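Local structure of interpain A (Prevotella intermedia, 3BB7) at residues A116-T121 against S193-G198; Y232-W237 against L299-M304. The protein probably hydrolyses peptide bonds as a C10-family cysteine protease, here as a proenzyme fragment that combines an inhibitor-like pro-region with the peptidase part. The protein carries 1 engineered substitution. All coordinates share one frame; numbering follows the deposited sequence.

Interaction 1: A116-T121 against S193-G198. Engineered in segment 116-121: A116 (natural residue Cys).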
# COMPACT_ATOMS: atom_id res chain seq x y z
N ALA A 116 5.81 -1.37 -5.60
CA ALA A 116 4.79 -1.30 -4.55
C ALA A 116 3.41 -1.01 -5.10
O ALA A 116 2.40 -1.50 -4.58
CB ALA A 116 5.15 -0.24 -3.52
N VAL A 117 3.35 -0.19 -6.16
CA VAL A 117 2.04 0.14 -6.75
C VAL A 117 1.42 -1.10 -7.35
O VAL A 117 0.22 -1.33 -7.21
CB VAL A 117 2.17 1.28 -7.81
CG1 VAL A 117 0.89 1.47 -8.60
CG2 VAL A 117 2.55 2.58 -7.08
N ALA A 118 2.24 -1.93 -8.02
CA ALA A 118 1.69 -3.16 -8.61
C ALA A 118 1.24 -4.12 -7.53
O ALA A 118 0.17 -4.72 -7.65
CB ALA A 118 2.69 -3.80 -9.51
N THR A 119 2.00 -4.26 -6.45
CA THR A 119 1.63 -5.20 -5.39
C THR A 119 0.33 -4.75 -4.69
O THR A 119 -0.56 -5.58 -4.40
CB THR A 119 2.80 -5.34 -4.42
OG1 THR A 119 3.89 -5.97 -5.11
CG2 THR A 119 2.43 -6.14 -3.19
N ALA A 120 0.21 -3.44 -4.42
CA ALA A 120 -1.01 -2.94 -3.80
C ALA A 120 -2.21 -3.13 -4.75
O ALA A 120 -3.25 -3.65 -4.34
CB ALA A 120 -0.84 -1.46 -3.44
N THR A 121 -2.06 -2.76 -6.02
CA THR A 121 -3.15 -2.92 -6.99
C THR A 121 -3.54 -4.39 -7.14
O THR A 121 -4.73 -4.72 -7.13
CB THR A 121 -2.71 -2.32 -8.34
OG1 THR A 121 -2.39 -0.93 -8.14
CG2 THR A 121 -3.82 -2.42 -9.36
N SER A 193 0.30 0.43 -15.03
CA SER A 193 0.65 1.61 -14.25
C SER A 193 1.86 2.33 -14.79
O SER A 193 2.37 3.25 -14.14
CB SER A 193 0.90 1.20 -12.80
OG SER A 193 -0.31 0.67 -12.23
N GLU A 194 2.30 1.94 -16.00
CA GLU A 194 3.52 2.54 -16.61
C GLU A 194 4.74 2.42 -15.69
O GLU A 194 5.55 3.35 -15.56
CB GLU A 194 3.29 3.99 -17.01
CG GLU A 194 4.18 4.51 -18.12
CD GLU A 194 3.97 3.80 -19.46
OE1 GLU A 194 4.87 3.93 -20.32
OE2 GLU A 194 2.93 3.14 -19.64
N MET A 195 4.89 1.24 -15.08
CA MET A 195 5.98 1.00 -14.14
C MET A 195 7.35 1.29 -14.75
O MET A 195 7.61 0.94 -15.91
CB MET A 195 5.94 -0.46 -13.69
CG MET A 195 6.80 -0.83 -12.46
SD MET A 195 6.34 0.06 -10.94
CE MET A 195 4.76 -0.70 -10.56
N GLN A 196 8.22 1.87 -13.92
CA GLN A 196 9.64 2.08 -14.25
C GLN A 196 10.35 1.02 -13.43
O GLN A 196 10.60 1.18 -12.24
CB GLN A 196 10.08 3.48 -13.83
CG GLN A 196 9.37 4.55 -14.70
CD GLN A 196 9.83 5.95 -14.41
OE1 GLN A 196 9.01 6.88 -14.36
NE2 GLN A 196 11.14 6.12 -14.23
N TYR A 197 10.68 -0.09 -14.08
CA TYR A 197 11.14 -1.28 -13.36
C TYR A 197 12.58 -1.13 -12.93
O TYR A 197 13.42 -0.50 -13.61
CB TYR A 197 10.99 -2.51 -14.23
CG TYR A 197 9.57 -3.05 -14.24
CD1 TYR A 197 8.75 -2.87 -15.35
CD2 TYR A 197 9.06 -3.74 -13.15
CE1 TYR A 197 7.41 -3.35 -15.37
CE2 TYR A 197 7.75 -4.25 -13.15
CZ TYR A 197 6.93 -4.07 -14.28
OH TYR A 197 5.65 -4.54 -14.25
N GLY A 198 12.90 -1.77 -11.80
CA GLY A 198 14.29 -1.80 -11.33
C GLY A 198 14.55 -3.08 -10.57
O GLY A 198 13.61 -3.78 -10.21
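The start of the helix carrying the predicted nucleophile position in this clan CA peptidase meets, through V117 and A118, the turn at S193 and M195 that follows helix 176-192. No hydrogen bond crosses; the two segments bury 156 Å² between them by van der Waals contact. The methyl end of M195 does most of the work. Its CE lies 3.8 Å from A118 N and 3.9 Å from A118 CB, and reaches V117 CB at 4.3 Å, so it rests against the first turn of the helix rather than on a single side chain. Bends at both chi2 (61°) and chi3 (70°) fold the thioether back to bring CE there. Behind the methyl, M195 CG sits 3.5 Å above the plane of the Y197 ring and over its centre, a CH-pi type of placement that covers one ring face. A second, smaller touch joins V117 CG1 to S193 OG at 3.9 Å; with V117 CG1 anti to the backbone N (chi1 170°), this methyl meets a hydroxyl already bonded to C189 O. E194, at positive phi, is the C-prime residue of the Schellman motif that ends helix 176-192, and the chain then turns to present M195. Within helix 116-128, V117 O accepts from both T121 N and T121 OG1, the latter at 2.8 Å, from opposite faces of its carbonyl plane. A116, engineered from Cys, points its CB away from 193-198, and the predicted proton acceptor H267 has its side chain about 8 Å from that of V117. Around the contact, V117 packs on M208 and C211 of helix 208-218, A118 on C189 of helix 176-192, and A116 and V117 both on A268 of strand 267-274.

Interaction 2: Y232-W237 against L299-M304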
# COMPACT_ATOMS: atom_id res chain seq x y z
N TYR A 232 -7.20 18.23 0.07
CA TYR A 232 -8.26 18.00 1.07
C TYR A 232 -7.82 18.37 2.48
O TYR A 232 -6.66 18.17 2.87
CB TYR A 232 -8.63 16.52 1.09
CG TYR A 232 -9.23 16.06 -0.24
CD1 TYR A 232 -8.42 15.67 -1.30
CD2 TYR A 232 -10.62 16.01 -0.43
CE1 TYR A 232 -8.97 15.26 -2.53
CE2 TYR A 232 -11.17 15.60 -1.65
CZ TYR A 232 -10.34 15.20 -2.67
OH TYR A 232 -10.91 14.80 -3.86
N THR A 233 -8.77 18.84 3.29
CA THR A 233 -8.46 18.96 4.71
C THR A 233 -8.38 17.55 5.31
O THR A 233 -8.87 16.57 4.72
CB THR A 233 -9.53 19.72 5.48
OG1 THR A 233 -10.74 18.96 5.45
CG2 THR A 233 -9.78 21.12 4.87
N ASP A 234 -7.80 17.44 6.51
CA ASP A 234 -7.67 16.13 7.16
C ASP A 234 -9.04 15.51 7.35
O ASP A 234 -9.21 14.31 7.14
CB ASP A 234 -6.98 16.30 8.52
CG ASP A 234 -5.57 16.80 8.39
OD1 ASP A 234 -4.94 16.50 7.35
OD2 ASP A 234 -5.08 17.47 9.34
N GLU A 235 -10.02 16.31 7.78
CA GLU A 235 -11.37 15.79 8.00
C GLU A 235 -11.99 15.30 6.68
O GLU A 235 -12.67 14.26 6.63
CB GLU A 235 -12.25 16.84 8.69
CG GLU A 235 -11.72 17.23 10.09
CD GLU A 235 -10.40 18.10 10.09
OE1 GLU A 235 -10.05 18.78 9.08
OE2 GLU A 235 -9.69 18.11 11.13
N GLN A 236 -11.79 16.06 5.60
CA GLN A 236 -12.36 15.65 4.32
C GLN A 236 -11.72 14.36 3.83
O GLN A 236 -12.41 13.47 3.32
CB GLN A 236 -12.12 16.75 3.29
CG GLN A 236 -12.98 17.97 3.55
CD GLN A 236 -12.51 19.21 2.80
OE1 GLN A 236 -11.46 19.21 2.15
NE2 GLN A 236 -13.27 20.29 2.92
N TRP A 237 -10.39 14.27 3.95
CA TRP A 237 -9.67 13.07 3.52
C TRP A 237 -10.09 11.83 4.34
O TRP A 237 -10.37 10.77 3.76
CB TRP A 237 -8.18 13.34 3.71
CG TRP A 237 -7.26 12.32 3.13
CD1 TRP A 237 -6.50 11.42 3.82
CD2 TRP A 237 -6.99 12.11 1.74
NE1 TRP A 237 -5.74 10.67 2.96
CE2 TRP A 237 -6.01 11.08 1.67
CE3 TRP A 237 -7.43 12.71 0.56
CZ2 TRP A 237 -5.49 10.62 0.45
CZ3 TRP A 237 -6.90 12.26 -0.65
CH2 TRP A 237 -5.95 11.22 -0.69
N LEU A 299 -1.31 12.75 9.50
CA LEU A 299 -0.30 13.01 8.44
C LEU A 299 -0.74 14.15 7.50
O LEU A 299 -0.90 13.94 6.30
CB LEU A 299 0.05 11.73 7.65
CG LEU A 299 0.58 10.57 8.51
CD1 LEU A 299 0.86 9.39 7.65
CD2 LEU A 299 1.83 10.98 9.27
N ASN A 300 -0.95 15.35 8.05
CA ASN A 300 -1.35 16.49 7.20
C ASN A 300 -0.21 16.79 6.22
O ASN A 300 0.95 16.82 6.62
CB ASN A 300 -1.62 17.73 8.07
CG ASN A 300 -2.08 18.93 7.27
OD1 ASN A 300 -3.26 19.05 6.89
ND2 ASN A 300 -1.16 19.82 6.98
N PRO A 301 -0.52 16.96 4.93
CA PRO A 301 0.50 17.30 3.94
C PRO A 301 1.26 18.56 4.31
O PRO A 301 0.65 19.53 4.77
CB PRO A 301 -0.34 17.52 2.66
CG PRO A 301 -1.49 16.65 2.85
CD PRO A 301 -1.82 16.72 4.31
N GLY A 302 2.58 18.54 4.14
CA GLY A 302 3.38 19.78 4.33
C GLY A 302 3.62 20.49 3.00
O GLY A 302 2.75 20.43 2.11
N ASN A 303 4.78 21.13 2.85
CA ASN A 303 5.18 21.70 1.56
C ASN A 303 5.33 20.60 0.52
O ASN A 303 5.26 19.41 0.86
CB ASN A 303 6.42 22.63 1.66
CG ASN A 303 7.77 21.88 1.77
OD1 ASN A 303 7.88 20.70 1.45
ND2 ASN A 303 8.82 22.61 2.21
N MET A 304 5.52 20.98 -0.74
CA MET A 304 5.52 19.99 -1.81
C MET A 304 6.68 18.99 -1.68
O MET A 304 6.72 17.97 -2.38
CB MET A 304 5.53 20.67 -3.19
CG MET A 304 6.46 21.87 -3.28
SD MET A 304 6.59 22.56 -4.95
CE MET A 304 7.03 21.09 -5.87
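D234 OD1 forms a salt bridge with R229 NH2 and at the same time faces N300 OD1 across the contact at 3.1 Å. The second oxygen, D234 OD2, takes a weak hydrogen bond from N73 ND2 and lies 3.4 Å from the same N300 OD1. As modelled, both short approaches pair two acceptors, so neither is a hydrogen bond and the assignment of the amide's O and N is open to doubt. The carboxylate and amide planes stand 83° apart and the two side chains cross at about a right angle. N300 CG is anti to its own backbone N (chi1 -178°), which carries the amide towards D234, while N300 CB keeps 3.6 Å from D234 OD1. P301 CD adds a looser touch on that oxygen, at 4.4 Å. D234 opens helix 234-246, whose N-terminus is closed by a capping box: Q236 N donates to T233 OG1 (3.1 Å, 159° at the hydrogen), and T233 N donates to Q236 OE1 (2.9 Å), the donor standing above that carbonyl's plane. A carboxylate in the first turn would probably be favoured by the helix dipole as well as by R229. On the other segment, L299 packs on W53, W54, A57 and V61 of helix 49-68, much of which falls within the Spi inhibitor-like sequence, and N300 O accepts from T308 OG1.

Interaction 1 lies deep in the peptidase part, its centre 11 Å from that of the chain and all four touching residues buried; interaction 2 is 18 Å out and only partly buried. Their centres are 24 Å apart, with nearest atoms about 14 Å apart, and no element is shared. Each joins the first turn of a helix to a loop, yet the chemistry differs: methyl groups, with one hydroxyl at the margin, meet in the interior contact, whereas a carboxylate and an amide meet near the surface, with the charge compensated from outside the two segments. Helix 116-128 packs on strand 267-274 and helix 234-246 on strand 312-315, two strands of the same antiparallel sheet.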